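Local coordinates for type III export protein PSCG (Pseudomonas aeruginosa, PDB 2UWJ), which chaperones the type III secretion needle subunit, acting with PscE to keep PscF from polymerising prematurely in the cytoplasm, and is required for needle assembly, at residues R7-L12 and L26-W31; R45-A50 and E71-L76; G53-A58 and E78-L83. One frame throughout, in Å; residues are numbered along the deposited sequence.

Contact 1: residues R7-L12 and L26-W31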
loop_
_atom_site.group_PDB
_atom_site.type_symbol
_atom_site.label_atom_id
_atom_site.label_comp_id
_atom_site.label_asym_id
_atom_site.label_seq_id
_atom_site.Cartn_x
_atom_site.Cartn_y
_atom_site.Cartn_z
ATOM N N ARG C 7 2.376 -12.467 5.598
ATOM C CA ARG C 7 1.752 -11.251 5.078
ATOM C C ARG C 7 1.335 -11.457 3.640
ATOM O O ARG C 7 0.263 -11.017 3.244
ATOM C CB ARG C 7 2.686 -10.023 5.153
ATOM C CG ARG C 7 1.935 -8.772 4.634
ATOM C CD ARG C 7 2.841 -7.595 4.318
ATOM N NE ARG C 7 3.141 -6.793 5.498
ATOM C CZ ARG C 7 4.193 -6.974 6.278
ATOM N NH1 ARG C 7 5.067 -7.930 5.996
ATOM N NH2 ARG C 7 4.341 -6.211 7.357
ATOM N N GLU C 8 2.162 -12.137 2.848
ATOM C CA GLU C 8 1.778 -12.351 1.462
ATOM C C GLU C 8 0.552 -13.263 1.324
ATOM O O GLU C 8 -0.286 -13.063 0.433
ATOM C CB GLU C 8 2.969 -12.906 0.673
ATOM C CG GLU C 8 4.041 -11.814 0.577
ATOM C CD GLU C 8 5.291 -12.306 -0.080
ATOM O OE1 GLU C 8 5.506 -11.972 -1.269
ATOM O OE2 GLU C 8 6.034 -13.044 0.599
ATOM N N LEU C 9 0.451 -14.268 2.188
ATOM C CA LEU C 9 -0.701 -15.176 2.144
ATOM C C LEU C 9 -1.934 -14.376 2.552
ATOM O O LEU C 9 -2.999 -14.550 1.962
ATOM C CB LEU C 9 -0.543 -16.346 3.105
ATOM C CG LEU C 9 0.309 -17.469 2.500
ATOM C CD1 LEU C 9 0.740 -18.408 3.635
ATOM C CD2 LEU C 9 -0.516 -18.216 1.421
ATOM N N ALA C 10 -1.797 -13.504 3.553
ATOM C CA ALA C 10 -2.970 -12.685 3.943
ATOM C C ALA C 10 -3.411 -11.791 2.765
ATOM O O ALA C 10 -4.616 -11.559 2.564
ATOM C CB ALA C 10 -2.646 -11.799 5.174
ATOM N N GLU C 11 -2.446 -11.252 2.021
ATOM C CA GLU C 11 -2.780 -10.404 0.856
ATOM C C GLU C 11 -3.384 -11.203 -0.266
ATOM O O GLU C 11 -4.327 -10.733 -0.979
ATOM C CB GLU C 11 -1.542 -9.681 0.307
ATOM C CG GLU C 11 -0.917 -8.681 1.252
ATOM C CD GLU C 11 0.289 -7.985 0.586
ATOM O OE1 GLU C 11 1.441 -8.377 0.869
ATOM O OE2 GLU C 11 0.077 -7.077 -0.248
ATOM N N LEU C 12 -2.851 -12.413 -0.486
ATOM C CA LEU C 12 -3.437 -13.276 -1.503
ATOM C C LEU C 12 -4.899 -13.565 -1.104
ATOM O O LEU C 12 -5.785 -13.520 -1.935
ATOM C CB LEU C 12 -2.684 -14.616 -1.595
ATOM C CG LEU C 12 -1.382 -14.553 -2.428
ATOM C CD1 LEU C 12 -0.485 -15.816 -2.095
ATOM C CD2 LEU C 12 -1.760 -14.446 -3.924
ATOM N N LEU C 26 -10.836 -18.580 2.884
ATOM C CA LEU C 26 -11.243 -19.116 4.184
ATOM C C LEU C 26 -10.132 -19.975 4.834
ATOM O O LEU C 26 -9.894 -19.862 6.046
ATOM C CB LEU C 26 -12.518 -19.940 4.059
ATOM C CG LEU C 26 -13.038 -20.534 5.391
ATOM C CD1 LEU C 26 -13.369 -19.378 6.336
ATOM C CD2 LEU C 26 -14.297 -21.445 5.166
ATOM N N CYS C 27 -9.498 -20.858 4.057
ATOM C CA CYS C 27 -8.407 -21.674 4.611
ATOM C C CYS C 27 -7.316 -20.768 5.129
ATOM O O CYS C 27 -6.704 -21.025 6.169
ATOM C CB CYS C 27 -7.796 -22.592 3.530
ATOM S SG CYS C 27 -8.871 -23.934 2.993
ATOM N N ILE C 28 -7.054 -19.679 4.409
ATOM C CA ILE C 28 -6.006 -18.780 4.881
ATOM C C ILE C 28 -6.422 -18.040 6.140
ATOM O O ILE C 28 -5.626 -17.868 7.059
ATOM C CB ILE C 28 -5.571 -17.778 3.777
ATOM C CG1 ILE C 28 -4.836 -18.580 2.657
ATOM C CG2 ILE C 28 -4.630 -16.676 4.405
ATOM C CD1 ILE C 28 -4.670 -17.845 1.291
ATOM N N ALA C 29 -7.686 -17.620 6.205
ATOM C CA ALA C 29 -8.145 -16.910 7.399
ATOM C C ALA C 29 -8.041 -17.798 8.647
ATOM O O ALA C 29 -7.648 -17.322 9.722
ATOM C CB ALA C 29 -9.608 -16.442 7.232
ATOM N N GLU C 30 -8.436 -19.054 8.522
ATOM C CA GLU C 30 -8.382 -19.999 9.674
ATOM C C GLU C 30 -6.941 -20.153 10.156
ATOM O O GLU C 30 -6.636 -20.067 11.366
ATOM C CB GLU C 30 -8.944 -21.371 9.272
ATOM C CG GLU C 30 -10.396 -21.312 9.309
ATOM C CD GLU C 30 -11.062 -22.613 8.859
ATOM O OE1 GLU C 30 -10.379 -23.663 8.918
ATOM O OE2 GLU C 30 -12.264 -22.547 8.478
ATOM N N TRP C 31 -6.045 -20.326 9.204
ATOM C CA TRP C 31 -4.606 -20.415 9.542
ATOM C C TRP C 31 -4.103 -19.107 10.195
ATOM O O TRP C 31 -3.374 -19.160 11.175
ATOM C CB TRP C 31 -3.854 -20.747 8.264
ATOM C CG TRP C 31 -2.385 -20.677 8.366
ATOM C CD1 TRP C 31 -1.542 -21.554 9.017
ATOM C CD2 TRP C 31 -1.556 -19.726 7.722
ATOM N NE1 TRP C 31 -0.232 -21.190 8.797
ATOM C CE2 TRP C 31 -0.218 -20.072 8.002
ATOM C CE3 TRP C 31 -1.818 -18.602 6.923
ATOM C CZ2 TRP C 31 0.852 -19.344 7.520
ATOM C CZ3 TRP C 31 -0.747 -17.862 6.434
ATOM C CH2 TRP C 31 0.578 -18.242 6.738
#
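In the N-terminal antiparallel helix pair of this TPR-like, all-helical chaperone, L9 of helix 4-17 packs against I28 and W31 of helix 22-34. The local axes approach to 9.5 Å and their directions diverge by 141°. I28 points at the backbone of the partner helix: its CG2 lies 3.6 Å from L9 O, and its CD1 is 3.8 Å from the same oxygen. A longer apolar touch joins I28 CD1 to L9 CD2 at 4.2 Å. W31 has CG anti to its backbone N (chi1 171°), which swings the six-membered part of the indole over to L9, with W31 CZ3 3.7 Å from L9 CB. The leucine crosses the indole at about a right angle; the closer approach of its CD1 is too short for carbons and is doubtful. I28 O sits at the indole edge, in the ring plane. A nickel ion lies about 3 Å from the nearest atom of the W31 side chain. The PscE chain packs its L27 on L9 and forms salt bridges to E8 and E11 through its R26 and R11; another protein's chain packs on A10 and E11, while A29 rests on I44 and R45 of helix 38-51.

Contact 2: residues R45-A50 and E71-L76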
loop_
_atom_site.group_PDB
_atom_site.type_symbol
_atom_site.label_atom_id
_atom_site.label_comp_id
_atom_site.label_asym_id
_atom_site.label_seq_id
_atom_site.Cartn_x
_atom_site.Cartn_y
_atom_site.Cartn_z
ATOM N N ARG C 45 -12.481 -12.897 6.212
ATOM C CA ARG C 45 -13.743 -13.610 6.411
ATOM C C ARG C 45 -14.899 -12.712 5.974
ATOM O O ARG C 45 -15.781 -13.135 5.240
ATOM C CB ARG C 45 -13.915 -13.928 7.909
ATOM C CG ARG C 45 -13.124 -15.189 8.409
ATOM C CD ARG C 45 -13.472 -15.470 9.849
ATOM N NE ARG C 45 -12.661 -16.552 10.421
ATOM C CZ ARG C 45 -12.859 -17.844 10.161
ATOM N NH1 ARG C 45 -13.836 -18.189 9.331
ATOM N NH2 ARG C 45 -12.121 -18.794 10.753
ATOM N N ILE C 46 -14.890 -11.474 6.471
ATOM C CA ILE C 46 -15.976 -10.527 6.146
ATOM C C ILE C 46 -16.051 -10.157 4.630
ATOM O O ILE C 46 -17.126 -10.167 4.002
ATOM C CB ILE C 46 -15.833 -9.278 6.987
ATOM C CG1 ILE C 46 -16.201 -9.640 8.436
ATOM C CG2 ILE C 46 -16.772 -8.152 6.422
ATOM C CD1 ILE C 46 -15.805 -8.586 9.489
ATOM N N SER C 47 -14.892 -9.885 4.042
ATOM C CA SER C 47 -14.839 -9.554 2.639
ATOM C C SER C 47 -15.349 -10.741 1.803
ATOM O O SER C 47 -16.138 -10.564 0.844
ATOM C CB SER C 47 -13.406 -9.195 2.216
ATOM O OG SER C 47 -13.345 -8.987 0.812
ATOM N N SER C 48 -14.911 -11.946 2.154
ATOM C CA SER C 48 -15.310 -13.131 1.405
ATOM C C SER C 48 -16.829 -13.329 1.504
ATOM O O SER C 48 -17.487 -13.572 0.499
ATOM C CB SER C 48 -14.645 -14.390 1.960
ATOM O OG SER C 48 -15.187 -15.507 1.286
ATOM N N LEU C 49 -17.371 -13.210 2.721
ATOM C CA LEU C 49 -18.816 -13.379 2.896
ATOM C C LEU C 49 -19.595 -12.260 2.179
ATOM O O LEU C 49 -20.541 -12.529 1.429
ATOM C CB LEU C 49 -19.164 -13.421 4.378
ATOM C CG LEU C 49 -18.727 -14.711 5.093
ATOM C CD1 LEU C 49 -18.870 -14.443 6.605
ATOM C CD2 LEU C 49 -19.625 -15.961 4.661
ATOM N N ALA C 50 -19.184 -11.010 2.362
ATOM C CA ALA C 50 -19.908 -9.912 1.738
ATOM C C ALA C 50 -19.841 -10.015 0.211
ATOM O O ALA C 50 -20.856 -9.745 -0.466
ATOM C CB ALA C 50 -19.385 -8.551 2.189
ATOM N N GLU C 71 -15.598 -1.555 10.316
ATOM C CA GLU C 71 -16.965 -0.964 10.285
ATOM C C GLU C 71 -17.540 -0.669 8.872
ATOM O O GLU C 71 -18.719 -0.866 8.663
ATOM C CB GLU C 71 -17.053 0.286 11.165
ATOM C CG GLU C 71 -16.953 -0.015 12.673
ATOM C CD GLU C 71 -18.255 -0.665 13.173
ATOM O OE1 GLU C 71 -19.332 -0.121 12.836
ATOM O OE2 GLU C 71 -18.199 -1.708 13.844
ATOM N N PRO C 72 -16.719 -0.151 7.929
ATOM C CA PRO C 72 -17.284 0.106 6.598
ATOM C C PRO C 72 -17.950 -1.136 5.972
ATOM O O PRO C 72 -18.923 -0.993 5.243
ATOM C CB PRO C 72 -16.068 0.567 5.769
ATOM C CG PRO C 72 -15.205 1.327 6.858
ATOM C CD PRO C 72 -15.334 0.388 8.054
ATOM N N TRP C 73 -17.376 -2.329 6.204
ATOM C CA TRP C 73 -17.934 -3.546 5.657
ATOM C C TRP C 73 -19.331 -3.779 6.203
ATOM O O TRP C 73 -20.213 -4.214 5.439
ATOM C CB TRP C 73 -17.070 -4.778 5.979
ATOM C CG TRP C 73 -15.716 -4.627 5.414
ATOM C CD1 TRP C 73 -14.620 -4.026 6.005
ATOM C CD2 TRP C 73 -15.295 -5.048 4.116
ATOM N NE1 TRP C 73 -13.532 -4.060 5.133
ATOM C CE2 TRP C 73 -13.929 -4.690 3.973
ATOM C CE3 TRP C 73 -15.944 -5.703 3.051
ATOM C CZ2 TRP C 73 -13.204 -4.976 2.797
ATOM C CZ3 TRP C 73 -15.207 -5.982 1.880
ATOM C CH2 TRP C 73 -13.876 -5.627 1.769
ATOM N N PHE C 74 -19.560 -3.509 7.485
ATOM C CA PHE C 74 -20.915 -3.701 8.044
ATOM C C PHE C 74 -21.901 -2.666 7.430
ATOM O O PHE C 74 -23.042 -3.037 7.121
ATOM C CB PHE C 74 -20.898 -3.635 9.584
ATOM C CG PHE C 74 -19.884 -4.584 10.200
ATOM C CD1 PHE C 74 -19.748 -5.879 9.708
ATOM C CD2 PHE C 74 -19.052 -4.166 11.260
ATOM C CE1 PHE C 74 -18.781 -6.775 10.268
ATOM C CE2 PHE C 74 -18.099 -5.040 11.818
ATOM C CZ PHE C 74 -17.961 -6.332 11.327
ATOM N N ALA C 75 -21.471 -1.406 7.256
ATOM C CA ALA C 75 -22.328 -0.402 6.573
ATOM C C ALA C 75 -22.689 -0.956 5.144
ATOM O O ALA C 75 -23.845 -0.892 4.694
ATOM C CB ALA C 75 -21.572 0.915 6.391
ATOM N N LEU C 76 -21.699 -1.496 4.440
ATOM C CA LEU C 76 -21.963 -1.978 3.057
ATOM C C LEU C 76 -22.993 -3.112 3.104
ATOM O O LEU C 76 -23.879 -3.196 2.218
ATOM C CB LEU C 76 -20.677 -2.473 2.364
ATOM C CG LEU C 76 -19.712 -1.318 1.927
ATOM C CD1 LEU C 76 -18.350 -1.889 1.535
ATOM C CD2 LEU C 76 -20.307 -0.531 0.791
#
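The rings of W73 and F74 receive side chains of segment 45-50 (helix 38-51) at a slant: I46 CG2 and S47 OG come to the indole, I46 CD1 to the phenyl, while E71 OE2 lies in plane at the phenyl edge. The two helical segments run nearly parallel, 16° apart with axes 10.5 Å from each other, as helices stacked along a TPR-like solenoid do. I46 divides its two branches between the rings. Its CG2 stands anti to the backbone N and meets W73 CB at 3.4 Å; its CG1 turns beside that N (chi1 -71°) and carries CD1 across F74 at about a right angle, 3.6 Å from F74 CE1. The carboxylate of E71 is itself held, by R90 through OE1 and by N65 through OE2. Helix 100-113 lies behind this layer, with F105 on P72 and L76. Another protein's chain, probably the PscF needle subunit, packs on S47, A50, P72 and W73, so this buried interface also lines a binding surface of the chaperone. The far end of the indole is pressed against S47, whose OG is hydrogen-bonded to S17 OG and lies 3.5 Å from W73 CH2.

Contact 3: residues G53-A58 and E78-L83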
loop_
_atom_site.group_PDB
_atom_site.type_symbol
_atom_site.label_atom_id
_atom_site.label_comp_id
_atom_site.label_asym_id
_atom_site.label_seq_id
_atom_site.Cartn_x
_atom_site.Cartn_y
_atom_site.Cartn_z
ATOM N N GLY C 53 -22.322 -12.173 -1.292
ATOM C CA GLY C 53 -23.696 -11.747 -1.041
ATOM C C GLY C 53 -24.244 -12.305 0.277
ATOM O O GLY C 53 -25.441 -12.170 0.559
ATOM N N ARG C 54 -23.393 -12.900 1.120
ATOM C CA ARG C 54 -23.852 -13.472 2.406
ATOM C C ARG C 54 -23.747 -12.411 3.456
ATOM O O ARG C 54 -22.894 -12.488 4.399
ATOM C CB ARG C 54 -22.970 -14.650 2.774
ATOM C CG ARG C 54 -23.177 -15.833 1.857
ATOM C CD ARG C 54 -22.990 -17.025 2.799
ATOM N NE ARG C 54 -21.853 -17.746 2.365
ATOM C CZ ARG C 54 -21.183 -18.688 3.004
ATOM N NH1 ARG C 54 -21.478 -19.148 4.226
ATOM N NH2 ARG C 54 -20.153 -19.158 2.345
ATOM N N TYR C 55 -24.585 -11.402 3.291
ATOM C CA TYR C 55 -24.565 -10.221 4.145
ATOM C C TYR C 55 -24.878 -10.422 5.619
ATOM O O TYR C 55 -24.245 -9.764 6.481
ATOM C CB TYR C 55 -25.514 -9.120 3.585
ATOM C CG TYR C 55 -25.270 -8.778 2.104
ATOM C CD1 TYR C 55 -24.011 -8.306 1.668
ATOM C CD2 TYR C 55 -26.281 -8.998 1.116
ATOM C CE1 TYR C 55 -23.729 -8.066 0.301
ATOM C CE2 TYR C 55 -26.009 -8.754 -0.251
ATOM C CZ TYR C 55 -24.743 -8.291 -0.650
ATOM O OH TYR C 55 -24.486 -8.031 -1.977
ATOM N N GLN C 56 -25.893 -11.256 5.910
ATOM C CA GLN C 56 -26.281 -11.528 7.286
ATOM C C GLN C 56 -25.159 -12.247 8.040
ATOM O O GLN C 56 -24.887 -11.943 9.190
ATOM C CB GLN C 56 -27.610 -12.336 7.332
ATOM C CG GLN C 56 -28.865 -11.428 7.236
ATOM C CD GLN C 56 -29.072 -10.517 8.476
ATOM O OE1 GLN C 56 -28.259 -10.501 9.431
ATOM N NE2 GLN C 56 -30.171 -9.756 8.462
ATOM N N GLU C 57 -24.506 -13.197 7.396
ATOM C CA GLU C 57 -23.417 -13.889 8.075
ATOM C C GLU C 57 -22.230 -12.913 8.306
ATOM O O GLU C 57 -21.587 -12.963 9.361
ATOM C CB GLU C 57 -22.971 -15.107 7.268
ATOM C CG GLU C 57 -24.103 -16.214 7.150
ATOM C CD GLU C 57 -23.742 -17.195 6.048
ATOM O OE1 GLU C 57 -22.948 -18.131 6.281
ATOM O OE2 GLU C 57 -24.237 -16.964 4.926
ATOM N N ALA C 58 -21.947 -12.033 7.340
ATOM C CA ALA C 58 -20.853 -11.064 7.539
ATOM C C ALA C 58 -21.222 -10.167 8.713
ATOM O O ALA C 58 -20.371 -9.853 9.549
ATOM C CB ALA C 58 -20.585 -10.227 6.235
ATOM N N GLU C 78 -25.331 -3.657 5.417
ATOM C CA GLU C 78 -26.642 -3.069 5.754
ATOM C C GLU C 78 -27.240 -2.421 4.467
ATOM O O GLU C 78 -28.460 -2.520 4.191
ATOM C CB GLU C 78 -26.462 -2.018 6.874
ATOM C CG GLU C 78 -26.329 -2.685 8.240
ATOM C CD GLU C 78 -25.765 -1.760 9.330
ATOM O OE1 GLU C 78 -25.084 -0.776 9.001
ATOM O OE2 GLU C 78 -26.013 -2.051 10.498
ATOM N N TRP C 79 -26.393 -1.746 3.711
ATOM C CA TRP C 79 -26.819 -1.113 2.471
ATOM C C TRP C 79 -27.409 -2.162 1.501
ATOM O O TRP C 79 -28.527 -1.965 1.019
ATOM C CB TRP C 79 -25.644 -0.382 1.816
ATOM C CG TRP C 79 -25.931 0.274 0.459
ATOM C CD1 TRP C 79 -26.871 1.255 0.173
ATOM C CD2 TRP C 79 -25.166 0.099 -0.742
ATOM N NE1 TRP C 79 -26.712 1.713 -1.133
ATOM C CE2 TRP C 79 -25.679 1.024 -1.719
ATOM C CE3 TRP C 79 -24.090 -0.734 -1.093
ATOM C CZ2 TRP C 79 -25.144 1.130 -3.012
ATOM C CZ3 TRP C 79 -23.549 -0.626 -2.403
ATOM C CH2 TRP C 79 -24.085 0.307 -3.340
ATOM N N HIS C 80 -26.698 -3.263 1.222
ATOM C CA HIS C 80 -27.219 -4.254 0.279
ATOM C C HIS C 80 -28.427 -4.979 0.833
ATOM O O HIS C 80 -29.216 -5.524 0.053
ATOM C CB HIS C 80 -26.156 -5.292 -0.153
ATOM C CG HIS C 80 -24.982 -4.702 -0.880
ATOM N ND1 HIS C 80 -25.012 -4.365 -2.214
ATOM C CD2 HIS C 80 -23.700 -4.471 -0.472
ATOM C CE1 HIS C 80 -23.819 -3.971 -2.616
ATOM N NE2 HIS C 80 -22.997 -4.025 -1.574
ATOM N N LEU C 81 -28.590 -4.999 2.162
ATOM C CA LEU C 81 -29.752 -5.656 2.751
ATOM C C LEU C 81 -30.949 -4.657 2.854
ATOM O O LEU C 81 -32.004 -5.008 3.366
ATOM C CB LEU C 81 -29.402 -6.236 4.147
ATOM C CG LEU C 81 -28.506 -7.484 4.242
ATOM C CD1 LEU C 81 -28.206 -7.792 5.749
ATOM C CD2 LEU C 81 -29.188 -8.709 3.556
ATOM N N GLY C 82 -30.759 -3.419 2.394
ATOM C CA GLY C 82 -31.814 -2.409 2.460
ATOM C C GLY C 82 -32.145 -1.914 3.856
ATOM O O GLY C 82 -33.208 -1.328 4.104
ATOM N N LEU C 83 -31.234 -2.133 4.793
ATOM C CA LEU C 83 -31.437 -1.695 6.178
ATOM C C LEU C 83 -31.057 -0.219 6.282
ATOM O O LEU C 83 -30.051 0.143 6.914
ATOM C CB LEU C 83 -30.575 -2.563 7.106
ATOM C CG LEU C 83 -31.048 -4.014 7.174
ATOM C CD1 LEU C 83 -30.051 -4.919 7.920
ATOM C CD2 LEU C 83 -32.423 -3.996 7.867
#
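R54 NH1 gives E57 OE1 a 2.7 Å hydrogen bond, part of a salt bridge within the first turn of helix 55-59, where R54 holds the N-cap position. The carboxylate oxygen is met on its syn side and stays close to the guanidinium plane, between two exposed side chains that make no contact with residues 78-83; R54 NH2 is hydrogen-bonded to Q52 OE1. The start of helix 55-59 meets the end of helix 71-80 in this surface contact of the TPR-like fold. G53 and G82, both with positive phi, close Schellman motifs at the ends of helices 38-51 and 71-80. Y55 makes most of the contact. H80 CB sits over one face of the tyrosine ring in a CH-pi contact, 3.5 Å from its centroid and 20° off the normal; G53 O lies over the opposite face. The imidazole is nearly parallel to the phenol, with planes 9° apart, but the rings are slid so far that they barely overlap. H80 NE2 is hydrogen-bonded to the backbone of another protein's chain. On the same side of the ring plane as H80 CB, L81 CG packs 3.5 Å from Y55 CB. Q56 bends at chi2 (-68°), bringing its amide near the leucine, with Q56 NE2 3.9 Å from L81 CD1. Y55 OH lies over one face of the H80 ring, 3.5 Å from H80 CG; W79 CE3 lies over the other.

Along the chain, contact 1 closes before contact 2 opens, whereas the segments of contacts 2 and 3 alternate. Contact 1 is near one end of the molecule and contact 2 near its centre, their centres 16 Å apart; they meet where R45 lies against L26, A29 and E30, joining helix 22-34 to the next one, 38-51. Contacts 2 and 3 are only 8 Å apart between centres and share helix 71-80: L49 O probably accepts a hydrogen bond from R54 N, and F74 packs on A58. Contacts 1 and 3 do not touch, and lie on opposite sides of the chain centre. PscE covers contact 1, while another protein, probably PscF, reaches all three contacts.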